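PDB 1XJU: lysozyme from Enterobacteria phage P1, which hydrolyses the beta-1,4 glycosidic bonds of host peptidoglycan once released from the inner membrane, so that the cell lyses and new phage escape. Local coordinates for residues E14-R17 with M22-A25; W28-G33 with G41-D46; F78-S83 with R147-T152; L93-S98 with G102-T107. One frame throughout, in Å; residues are numbered along the deposited sequence.

Contact 1 (E14-R17 with M22-A25); sequences EGCR and MCPA
C16 SG is bonded to C23 SG (2.1 Å), a disulfide that ties helix 13-18 to the loop following it. The CSSC torsion of 96° is close to the relaxed right angle, and the two half-cystines reach the bridge differently. In C16 the sulfur lies opposite the backbone N (chi1 159°), beside the carbonyl carbon, and from there reaches C23 SG. In C23 it turns back beside its own N, chi1 -60°. P24 follows directly, and its CD edges up to C16 SG at 4.2 Å. M22 contributes only its root, with CB resting against the helix backbone 4.0 Å from both G15 O and C16 N, while the chain, bent at chi2 and chi3, leads its SD and CE away. I49 and W53 of helix 46-67 cover the bridge at C16, and W53 packs also on P24. Separately, W28 NE1 and N87 ND2 both donate to C23 O and so fix the backbone at C23. C23 acts in proton transfer when the enzyme is active, and its sulfur is tied up here; E14, the other probable catalytic residue, starts the same segment as C16. This is the disulfide-locked active site of a secreted SAR endolysin in its inactive form.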
loop_
_atom_site.group_PDB
_atom_site.type_symbol
_atom_site.label_atom_id
_atom_site.label_comp_id
_atom_site.label_asym_id
_atom_site.label_seq_id
_atom_site.Cartn_x
_atom_site.Cartn_y
_atom_site.Cartn_z
ATOM N N GLU A 14 15.923 5.983 -5.215
ATOM C CA GLU A 14 16.486 7.296 -5.043
ATOM C C GLU A 14 15.389 8.267 -4.608
ATOM O O GLU A 14 15.597 9.211 -3.854
ATOM C CB GLU A 14 17.216 7.684 -6.341
ATOM C CG GLU A 14 18.372 6.724 -6.772
ATOM C CD GLU A 14 18.049 5.202 -7.016
ATOM O OE1 GLU A 14 16.989 4.829 -7.718
ATOM O OE2 GLU A 14 18.915 4.339 -6.512
ATOM N N GLY A 15 14.171 8.048 -5.088
ATOM C CA GLY A 15 13.007 8.808 -4.623
ATOM C C GLY A 15 12.676 8.589 -3.146
ATOM O O GLY A 15 12.283 9.527 -2.458
ATOM N N CYS A 16 12.800 7.374 -2.676
ATOM C CA CYS A 16 12.722 7.081 -1.227
ATOM C C CYS A 16 13.797 7.792 -0.395
ATOM O O CYS A 16 13.529 8.275 0.691
ATOM C CB CYS A 16 12.729 5.569 -1.016
ATOM S SG CYS A 16 13.211 4.913 0.585
ATOM N N ARG A 17 14.966 7.910 -0.960
ATOM C CA ARG A 17 16.031 8.630 -0.275
ATOM C C ARG A 17 15.682 10.095 -0.120
ATOM O O ARG A 17 15.972 10.698 0.926
ATOM C CB ARG A 17 17.296 8.553 -1.078
ATOM C CG ARG A 17 18.072 7.387 -1.057
ATOM C CD ARG A 17 19.520 7.817 -1.222
ATOM N NE ARG A 17 20.180 7.078 -2.256
ATOM C CZ ARG A 17 21.490 6.945 -2.325
ATOM N NH1 ARG A 17 22.276 7.506 -1.398
ATOM N NH2 ARG A 17 22.001 6.246 -3.323
ATOM N N MET A 22 7.926 7.719 -0.031
ATOM C CA MET A 22 8.038 6.784 -1.155
ATOM C C MET A 22 8.645 5.419 -0.767
ATOM O O MET A 22 8.792 4.536 -1.581
ATOM C CB MET A 22 8.838 7.498 -2.231
ATOM C CG MET A 22 8.100 8.796 -2.597
ATOM S SD MET A 22 6.448 8.584 -3.301
ATOM C CE MET A 22 5.618 9.786 -2.416
ATOM N N CYS A 23 9.120 5.285 0.478
ATOM C CA CYS A 23 9.828 4.096 0.871
ATOM C C CYS A 23 8.924 2.895 1.067
ATOM O O CYS A 23 7.777 3.014 1.432
ATOM C CB CYS A 23 10.624 4.367 2.138
ATOM S SG CYS A 23 11.869 5.683 1.950
ATOM N N PRO A 24 9.459 1.707 0.827
ATOM C CA PRO A 24 8.701 0.504 1.031
ATOM C C PRO A 24 8.346 0.340 2.508
ATOM O O PRO A 24 9.124 0.759 3.420
ATOM C CB PRO A 24 9.638 -0.593 0.579
ATOM C CG PRO A 24 10.993 -0.046 0.744
ATOM C CD PRO A 24 10.830 1.423 0.395
ATOM N N ALA A 25 7.242 -0.337 2.787
ATOM C CA ALA A 25 6.682 -0.469 4.125
ATOM C C ALA A 25 7.704 -0.873 5.185
ATOM O O ALA A 25 7.624 -0.395 6.306
ATOM C CB ALA A 25 5.592 -1.501 4.075
#

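Contact 2 (W28-G33 with G41-D46); sequences WTDGIG and GVRKTD
The long irregular connection between helix 13-18 and helix 46-67 is pinned across itself by a surface salt bridge between D30 and R43. D30 is the second residue of a type II beta turn from T29 to I32, in which G31 takes the positive phi that the third place of such a turn requires. R43 lies on the extended return leg, which ends at T45, the N-cap residue of helix 46-67, with T45 OG1 bonded to Q48 N. The bridge is one-pronged: R43 NH1 donates to D30 OD1 at 2.8 Å, nearly straight at 169°, and uses the syn lone pair of that oxygen. OD1 lies almost in the plane of the guanidinium, at its edge. D30 OD2 is 3.7 Å from R43 NH1 and 3.8 Å from R43 NE, too far for a second bond, and the two flat groups are turned 55° apart. R43 sets its CG between the backbone N and the carbonyl carbon, chi1 75°, and kinks again at chi3, carrying its head over to the turn. W28, on the leg of D30, ties that leg to the protein through its bond to C23 O and an edge-to-face stack on Y21. The side chain of R43 lies about 8 Å from that of C23, the active-site cysteine. Because both partners are exposed and one bond joins them, solvent probably screens their attraction, making the bridge a modest restraint.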
loop_
_atom_site.group_PDB
_atom_site.type_symbol
_atom_site.label_atom_id
_atom_site.label_comp_id
_atom_site.label_asym_id
_atom_site.label_seq_id
_atom_site.Cartn_x
_atom_site.Cartn_y
_atom_site.Cartn_z
ATOM N N TRP A 28 9.610 1.741 7.367
ATOM C CA TRP A 28 8.903 2.763 8.151
ATOM C C TRP A 28 8.919 2.361 9.623
ATOM O O TRP A 28 7.895 2.260 10.297
ATOM C CB TRP A 28 7.445 2.905 7.717
ATOM C CG TRP A 28 7.239 3.478 6.369
ATOM C CD1 TRP A 28 7.684 2.982 5.151
ATOM C CD2 TRP A 28 6.505 4.675 6.076
ATOM N NE1 TRP A 28 7.243 3.808 4.140
ATOM C CE2 TRP A 28 6.511 4.843 4.683
ATOM C CE3 TRP A 28 5.810 5.612 6.857
ATOM C CZ2 TRP A 28 5.895 5.927 4.050
ATOM C CZ3 TRP A 28 5.165 6.668 6.189
ATOM C CH2 TRP A 28 5.257 6.826 4.827
ATOM N N THR A 29 10.122 2.233 10.188
ATOM C CA THR A 29 10.370 1.696 11.507
ATOM C C THR A 29 11.258 2.580 12.346
ATOM O O THR A 29 11.615 2.182 13.451
ATOM C CB THR A 29 11.050 0.288 11.369
ATOM O OG1 THR A 29 12.174 0.363 10.487
ATOM C CG2 THR A 29 10.066 -0.710 10.759
ATOM N N ASP A 30 11.608 3.769 11.861
ATOM C CA ASP A 30 12.553 4.593 12.635
ATOM C C ASP A 30 11.886 5.115 13.883
ATOM O O ASP A 30 10.826 5.760 13.803
ATOM C CB ASP A 30 12.996 5.807 11.829
ATOM C CG ASP A 30 14.001 5.499 10.772
ATOM O OD1 ASP A 30 14.590 6.515 10.349
ATOM O OD2 ASP A 30 14.228 4.353 10.375
ATOM N N GLY A 31 12.497 4.843 15.036
ATOM C CA GLY A 31 12.148 5.525 16.252
ATOM C C GLY A 31 10.857 5.107 16.919
ATOM O O GLY A 31 10.389 5.824 17.811
ATOM N N ILE A 32 10.274 3.979 16.518
ATOM C CA ILE A 32 8.956 3.580 17.001
ATOM C C ILE A 32 9.004 2.608 18.169
ATOM O O ILE A 32 7.993 1.971 18.510
ATOM C CB ILE A 32 8.112 2.935 15.847
ATOM C CG1 ILE A 32 8.721 1.622 15.352
ATOM C CG2 ILE A 32 7.898 3.919 14.708
ATOM C CD1 ILE A 32 7.836 0.916 14.259
ATOM N N GLY A 33 10.153 2.426 18.789
ATOM C CA GLY A 33 10.265 1.484 19.905
ATOM C C GLY A 33 9.328 1.805 21.045
ATOM O O GLY A 33 9.055 2.990 21.303
ATOM N N GLY A 41 16.948 -2.342 16.500
ATOM C CA GLY A 41 17.839 -2.991 15.558
ATOM C C GLY A 41 18.341 -1.998 14.525
ATOM O O GLY A 41 17.731 -0.951 14.297
ATOM N N VAL A 42 19.451 -2.305 13.894
ATOM C CA VAL A 42 20.001 -1.356 12.927
ATOM C C VAL A 42 19.062 -1.215 11.762
ATOM O O VAL A 42 18.404 -2.163 11.308
ATOM C CB VAL A 42 21.392 -1.770 12.482
ATOM C CG1 VAL A 42 22.344 -1.692 13.632
ATOM C CG2 VAL A 42 21.410 -3.140 11.785
ATOM N N ARG A 43 19.000 -0.013 11.227
ATOM C CA ARG A 43 18.207 0.308 10.054
ATOM C C ARG A 43 18.877 -0.215 8.787
ATOM O O ARG A 43 20.054 -0.591 8.781
ATOM C CB ARG A 43 17.972 1.801 10.015
ATOM C CG ARG A 43 19.175 2.635 9.600
ATOM C CD ARG A 43 19.127 4.017 10.135
ATOM N NE ARG A 43 17.948 4.817 9.805
ATOM C CZ ARG A 43 17.845 5.624 8.742
ATOM N NH1 ARG A 43 16.755 6.344 8.559
ATOM N NH2 ARG A 43 18.848 5.721 7.889
ATOM N N LYS A 44 18.113 -0.206 7.706
ATOM C CA LYS A 44 18.637 -0.575 6.394
ATOM C C LYS A 44 19.411 0.575 5.771
ATOM O O LYS A 44 19.068 1.717 5.947
ATOM C CB LYS A 44 17.491 -0.995 5.437
ATOM C CG LYS A 44 16.748 -2.229 5.890
ATOM C CD LYS A 44 15.822 -2.837 4.864
ATOM C CE LYS A 44 15.148 -4.089 5.346
ATOM N NZ LYS A 44 16.176 -5.001 5.809
ATOM N N THR A 45 20.429 0.223 4.975
ATOM C CA THR A 45 21.132 1.193 4.158
ATOM C C THR A 45 20.334 1.556 2.924
ATOM O O THR A 45 19.455 0.796 2.456
ATOM C CB THR A 45 22.490 0.676 3.678
ATOM O OG1 THR A 45 22.295 -0.497 2.879
ATOM C CG2 THR A 45 23.426 0.365 4.881
ATOM N N ASP A 46 20.660 2.691 2.360
ATOM C CA ASP A 46 20.089 3.034 1.095
ATOM C C ASP A 46 20.380 1.982 0.040
ATOM O O ASP A 46 19.539 1.669 -0.831
ATOM C CB ASP A 46 20.656 4.383 0.627
ATOM C CG ASP A 46 20.288 5.539 1.512
ATOM O OD1 ASP A 46 19.164 5.647 2.071
ATOM O OD2 ASP A 46 21.143 6.451 1.656
#

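Contact 3 (F78-S83 with R147-T152); sequences FSAMTS and RQLCLT
S79 OG is held by two groups, D75 O one turn earlier in its own helix and N3 N near the amino terminus, while its CB meets L149 CD2 at 4.3 Å. Helix 75-88 and helix 137-151 run here nearly antiparallel, at 154°, with segment axes 8.1 Å apart. That closeness rests on A80, whose small methyl points toward the other helix and comes within 3.6 Å of C150 CB. L149, with CG opposite the backbone N (chi1 172°), brings CD2 to 4.1 Å from A80 N, and also packs on A5 and L9 of helix 4-10. The sulfur of C150 continues past the interface to C122, so the disulfide ties helix 137-151 to helix 118-123. T82 OG1 turns back to F78 O at 2.9 Å, meeting that carbonyl on the face opposite to T82 N. Between the segments the side chains meet through carbon alone; one turn beyond S79, S83 OG joins the two helices by bonds to E146 and R142. The buried hydroxyls beside the seam are thus satisfied by backbone and charged groups, and the stability of the seam itself probably comes from close fit.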
loop_
_atom_site.group_PDB
_atom_site.type_symbol
_atom_site.label_atom_id
_atom_site.label_comp_id
_atom_site.label_asym_id
_atom_site.label_seq_id
_atom_site.Cartn_x
_atom_site.Cartn_y
_atom_site.Cartn_z
ATOM N N PHE A 78 -5.283 -2.932 -10.203
ATOM C CA PHE A 78 -4.199 -3.787 -9.770
ATOM C C PHE A 78 -2.973 -2.964 -9.439
ATOM O O PHE A 78 -2.276 -3.244 -8.428
ATOM C CB PHE A 78 -3.845 -4.793 -10.859
ATOM C CG PHE A 78 -2.681 -5.663 -10.495
ATOM C CD1 PHE A 78 -2.857 -6.761 -9.686
ATOM C CD2 PHE A 78 -1.394 -5.290 -10.860
ATOM C CE1 PHE A 78 -1.761 -7.497 -9.285
ATOM C CE2 PHE A 78 -0.328 -6.017 -10.410
ATOM C CZ PHE A 78 -0.520 -7.105 -9.656
ATOM N N SER A 79 -2.665 -2.029 -10.276
ATOM C CA SER A 79 -1.446 -1.215 -10.140
ATOM C C SER A 79 -1.559 -0.269 -8.969
ATOM O O SER A 79 -0.589 -0.117 -8.197
ATOM C CB SER A 79 -1.234 -0.448 -11.434
ATOM O OG SER A 79 -0.983 -1.332 -12.516
ATOM N N ALA A 80 -2.740 0.326 -8.749
ATOM C CA ALA A 80 -2.963 1.144 -7.565
ATOM C C ALA A 80 -2.843 0.337 -6.303
ATOM O O ALA A 80 -2.226 0.786 -5.309
ATOM C CB ALA A 80 -4.306 1.812 -7.666
ATOM N N MET A 81 -3.421 -0.859 -6.294
ATOM C CA MET A 81 -3.378 -1.701 -5.107
ATOM C C MET A 81 -1.960 -2.186 -4.819
ATOM O O MET A 81 -1.535 -2.292 -3.663
ATOM C CB MET A 81 -4.336 -2.893 -5.277
ATOM C CG MET A 81 -5.806 -2.468 -5.214
ATOM S SD MET A 81 -6.316 -1.811 -3.596
ATOM C CE MET A 81 -6.216 -3.308 -2.572
ATOM N N THR A 82 -1.193 -2.470 -5.857
ATOM C CA THR A 82 0.193 -2.865 -5.703
ATOM C C THR A 82 0.976 -1.728 -5.070
ATOM O O THR A 82 1.780 -1.944 -4.167
ATOM C CB THR A 82 0.823 -3.257 -7.048
ATOM O OG1 THR A 82 0.224 -4.491 -7.510
ATOM C CG2 THR A 82 2.330 -3.500 -6.918
ATOM N N SER A 83 0.786 -0.515 -5.547
ATOM C CA SER A 83 1.415 0.666 -4.949
ATOM C C SER A 83 1.094 0.738 -3.467
ATOM O O SER A 83 2.008 0.947 -2.649
ATOM C CB SER A 83 0.918 1.908 -5.683
ATOM O OG SER A 83 1.343 3.105 -5.027
ATOM N N ARG A 147 -6.191 6.114 -5.595
ATOM C CA ARG A 147 -7.621 5.936 -5.817
ATOM C C ARG A 147 -8.032 6.435 -7.186
ATOM O O ARG A 147 -8.794 5.770 -7.871
ATOM C CB ARG A 147 -8.406 6.607 -4.713
ATOM C CG ARG A 147 -9.900 6.723 -4.955
ATOM C CD ARG A 147 -10.620 7.524 -3.909
ATOM N NE ARG A 147 -10.336 8.956 -4.100
ATOM C CZ ARG A 147 -10.546 9.915 -3.174
ATOM N NH1 ARG A 147 -10.161 11.160 -3.438
ATOM N NH2 ARG A 147 -11.101 9.650 -1.993
ATOM N N GLN A 148 -7.526 7.570 -7.606
ATOM C CA GLN A 148 -7.897 8.067 -8.920
ATOM C C GLN A 148 -7.385 7.183 -10.024
ATOM O O GLN A 148 -8.133 6.983 -11.017
ATOM C CB GLN A 148 -7.465 9.491 -9.060
ATOM C CG GLN A 148 -8.246 10.431 -8.080
ATOM C CD GLN A 148 -9.809 10.180 -7.988
ATOM O OE1 GLN A 148 -10.314 9.712 -6.951
ATOM N NE2 GLN A 148 -10.546 10.477 -9.074
ATOM N N LEU A 149 -6.183 6.655 -9.898
ATOM C CA LEU A 149 -5.730 5.670 -10.857
ATOM C C LEU A 149 -6.642 4.441 -10.864
ATOM O O LEU A 149 -7.107 3.995 -11.914
ATOM C CB LEU A 149 -4.295 5.242 -10.568
ATOM C CG LEU A 149 -3.796 4.074 -11.400
ATOM C CD1 LEU A 149 -3.838 4.382 -12.903
ATOM C CD2 LEU A 149 -2.354 3.712 -10.982
ATOM N N CYS A 150 -6.913 3.930 -9.672
ATOM C CA CYS A 150 -7.695 2.730 -9.472
ATOM C C CYS A 150 -9.044 2.818 -10.174
ATOM O O CYS A 150 -9.498 1.850 -10.793
ATOM C CB CYS A 150 -7.829 2.585 -7.951
ATOM S SG CYS A 150 -8.424 1.018 -7.286
ATOM N N LEU A 151 -9.693 3.974 -10.075
ATOM C CA LEU A 151 -11.044 4.168 -10.594
ATOM C C LEU A 151 -11.058 4.421 -12.080
ATOM O O LEU A 151 -12.157 4.405 -12.689
ATOM C CB LEU A 151 -11.694 5.360 -9.916
ATOM C CG LEU A 151 -12.014 5.195 -8.441
ATOM C CD1 LEU A 151 -12.385 6.529 -7.819
ATOM C CD2 LEU A 151 -13.120 4.197 -8.310
ATOM N N THR A 152 -9.919 4.663 -12.708
ATOM C CA THR A 152 -9.907 5.041 -14.131
ATOM C C THR A 152 -10.320 3.851 -14.985
ATOM O O THR A 152 -9.686 2.783 -14.969
ATOM C CB THR A 152 -8.524 5.502 -14.510
ATOM O OG1 THR A 152 -8.188 6.692 -13.760
ATOM C CG2 THR A 152 -8.406 5.874 -15.994
#

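Contact 4 (L93-S98 with G102-T107); sequences LRTYYS and GMRVET. With SO4 (sulfate ion), chain D.
Strands 95-98 and 103-106 form a two-stranded antiparallel beta hairpin, with a buried root around L93, V105 and T107 and an exposed rim of Y96, Y97, M103 and R104. At the root, T107 OG1 donates to L93 O at 2.7 Å and accepts from H110 N, while T107 N bonds to R94 O, so the N-cap of the following helix also clamps the end of helix 90-94. Next to it the methyl CG2 of V105 sits over one face of the Y96 ring, a CH-pi contact 3.8 Å from the centroid, and T107 CG2 comes to the ring edge. Y96 and V105 are joined as well by paired backbone bonds, V105 N to Y96 O being 2.8 Å. At the far end S98 pairs with G102 and M103 together, a G1 beta bulge: M103 N reaches S98 O at 3.2 Å, and G102 N adds a weak bond. On the rim R104, kinked at chi3, crosses T95 about at right angles and sends NH1 to T95 OG1 at 2.8 Å, in the guanidinium plane; a water bridges T95 O and, weakly, R104 NH1. E106 N donates to O2 of a sulfate (2.9 Å), probably from the crystallisation liquor, which K111 and R101 also hold.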
loop_
_atom_site.group_PDB
_atom_site.type_symbol
_atom_site.label_atom_id
_atom_site.label_comp_id
_atom_site.label_asym_id
_atom_site.label_seq_id
_atom_site.Cartn_x
_atom_site.Cartn_y
_atom_site.Cartn_z
ATOM N N LEU A 93 -3.091 -4.019 4.814
ATOM C CA LEU A 93 -4.233 -3.905 3.924
ATOM C C LEU A 93 -5.272 -4.981 4.167
ATOM O O LEU A 93 -6.415 -4.838 3.714
ATOM C CB LEU A 93 -3.798 -3.941 2.480
ATOM C CG LEU A 93 -2.942 -2.801 2.008
ATOM C CD1 LEU A 93 -2.603 -2.935 0.528
ATOM C CD2 LEU A 93 -3.599 -1.454 2.322
ATOM N N ARG A 94 -4.886 -6.054 4.861
ATOM C CA ARG A 94 -5.770 -7.215 5.104
ATOM C C ARG A 94 -6.618 -7.091 6.364
ATOM O O ARG A 94 -7.790 -7.495 6.380
ATOM C CB ARG A 94 -4.954 -8.499 5.119
ATOM C CG ARG A 94 -4.355 -8.876 3.795
ATOM C CD ARG A 94 -3.447 -10.067 3.851
ATOM N NE ARG A 94 -4.251 -11.272 4.123
ATOM C CZ ARG A 94 -3.749 -12.476 4.327
ATOM N NH1 ARG A 94 -2.449 -12.637 4.350
ATOM N NH2 ARG A 94 -4.554 -13.511 4.545
ATOM N N THR A 95 -6.016 -6.609 7.443
ATOM C CA THR A 95 -6.695 -6.432 8.706
ATOM C C THR A 95 -6.263 -5.179 9.378
ATOM O O THR A 95 -5.228 -4.585 9.069
ATOM C CB THR A 95 -6.446 -7.633 9.677
ATOM O OG1 THR A 95 -5.065 -7.669 10.053
ATOM C CG2 THR A 95 -6.844 -8.999 9.086
ATOM N N TYR A 96 -7.050 -4.798 10.380
ATOM C CA TYR A 96 -6.672 -3.719 11.273
ATOM C C TYR A 96 -7.174 -4.061 12.662
ATOM O O TYR A 96 -8.078 -4.867 12.833
ATOM C CB TYR A 96 -7.242 -2.357 10.823
ATOM C CG TYR A 96 -8.721 -2.162 11.104
ATOM C CD1 TYR A 96 -9.671 -2.646 10.218
ATOM C CD2 TYR A 96 -9.169 -1.472 12.222
ATOM C CE1 TYR A 96 -11.017 -2.509 10.465
ATOM C CE2 TYR A 96 -10.541 -1.300 12.453
ATOM C CZ TYR A 96 -11.445 -1.806 11.570
ATOM O OH TYR A 96 -12.773 -1.629 11.857
ATOM N N TYR A 97 -6.561 -3.454 13.666
ATOM C CA TYR A 97 -6.966 -3.690 15.036
ATOM C C TYR A 97 -8.075 -2.720 15.412
ATOM O O TYR A 97 -7.903 -1.538 15.389
ATOM C CB TYR A 97 -5.788 -3.534 16.004
ATOM C CG TYR A 97 -6.197 -3.872 17.419
ATOM C CD1 TYR A 97 -6.613 -2.894 18.292
ATOM C CD2 TYR A 97 -6.278 -5.158 17.816
ATOM C CE1 TYR A 97 -7.025 -3.195 19.592
ATOM C CE2 TYR A 97 -6.682 -5.480 19.130
ATOM C CZ TYR A 97 -7.077 -4.490 19.968
ATOM O OH TYR A 97 -7.473 -4.825 21.231
ATOM N N SER A 98 -9.233 -3.293 15.746
ATOM C CA SER A 98 -10.411 -2.545 16.159
ATOM C C SER A 98 -10.375 -2.395 17.674
ATOM O O SER A 98 -10.476 -3.387 18.397
ATOM C CB SER A 98 -11.670 -3.310 15.749
ATOM O OG SER A 98 -12.799 -2.727 16.381
ATOM N N GLY A 102 -11.892 -4.998 20.239
ATOM C CA GLY A 102 -10.807 -5.649 20.953
ATOM C C GLY A 102 -10.090 -6.703 20.161
ATOM O O GLY A 102 -9.551 -7.664 20.726
ATOM N N MET A 103 -10.017 -6.519 18.842
ATOM C CA MET A 103 -9.332 -7.518 18.038
ATOM C C MET A 103 -9.076 -7.061 16.635
ATOM O O MET A 103 -9.573 -6.033 16.200
ATOM C CB MET A 103 -10.184 -8.758 17.970
ATOM C CG MET A 103 -11.464 -8.578 17.204
ATOM S SD MET A 103 -12.551 -9.992 17.438
ATOM C CE MET A 103 -11.597 -10.886 18.668
ATOM N N ARG A 104 -8.295 -7.880 15.960
ATOM C CA ARG A 104 -7.997 -7.713 14.558
ATOM C C ARG A 104 -9.192 -8.115 13.750
ATOM O O ARG A 104 -9.718 -9.223 13.937
ATOM C CB ARG A 104 -6.811 -8.617 14.265
ATOM C CG ARG A 104 -6.223 -8.567 12.911
ATOM C CD ARG A 104 -4.749 -8.938 12.944
ATOM N NE ARG A 104 -4.064 -7.988 13.825
ATOM C CZ ARG A 104 -3.759 -6.743 13.463
ATOM N NH1 ARG A 104 -4.011 -6.348 12.240
ATOM N NH2 ARG A 104 -3.163 -5.905 14.292
ATOM N N VAL A 105 -9.599 -7.266 12.812
ATOM C CA VAL A 105 -10.743 -7.516 11.959
ATOM C C VAL A 105 -10.379 -7.235 10.516
ATOM O O VAL A 105 -9.399 -6.541 10.196
ATOM C CB VAL A 105 -11.950 -6.695 12.405
ATOM C CG1 VAL A 105 -12.285 -7.005 13.834
ATOM C CG2 VAL A 105 -11.756 -5.230 12.217
ATOM N N GLU A 106 -11.184 -7.744 9.605
ATOM C CA GLU A 106 -10.946 -7.579 8.182
ATOM C C GLU A 106 -11.133 -6.130 7.768
ATOM O O GLU A 106 -12.043 -5.426 8.215
ATOM C CB GLU A 106 -11.936 -8.451 7.426
ATOM C CG GLU A 106 -11.718 -8.472 5.927
ATOM C CD GLU A 106 -12.690 -9.394 5.197
ATOM O OE1 GLU A 106 -13.664 -9.890 5.826
ATOM O OE2 GLU A 106 -12.448 -9.643 4.006
ATOM N N THR A 107 -10.268 -5.621 6.889
ATOM C CA THR A 107 -10.466 -4.291 6.368
ATOM C C THR A 107 -11.613 -4.315 5.355
ATOM O O THR A 107 -11.866 -5.287 4.625
ATOM C CB THR A 107 -9.213 -3.810 5.656
ATOM O OG1 THR A 107 -8.927 -4.758 4.625
ATOM C CG2 THR A 107 -8.016 -3.683 6.582
HETATM S S SO4 D . -15.208 -8.716 10.381
HETATM O O1 SO4 D . -15.546 -9.480 11.543
HETATM O O2 SO4 D . -13.797 -8.949 10.042
HETATM O O3 SO4 D . -15.492 -7.308 10.612
HETATM O O4 SO4 D . -16.151 -9.130 9.353
HETATM O O HOH W 1 -2.540 -4.770 10.083
#

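Overall arrangement
Along the chain the contacts come as 1, 2, then 3, with contact 4 nested in the loop that contact 3 closes. Contacts 1 and 2 have centres about 13 Å apart and touch through the C23-W28 hydrogen bond; contact 1 joins helix 13-18, which carries E14, to the start of the connection leading to helix 46-67, and contact 2 lies within that connection. Contact 3 pairs helices of the body, its centre about 19 Å from contact 1, and helix 46-67 packs against both. Contact 4 is about 22 Å from contact 3 by centres and about 26 Å from contact 1, across the chain's centre. The disulfide-locked site and the hairpin therefore flank a helical core.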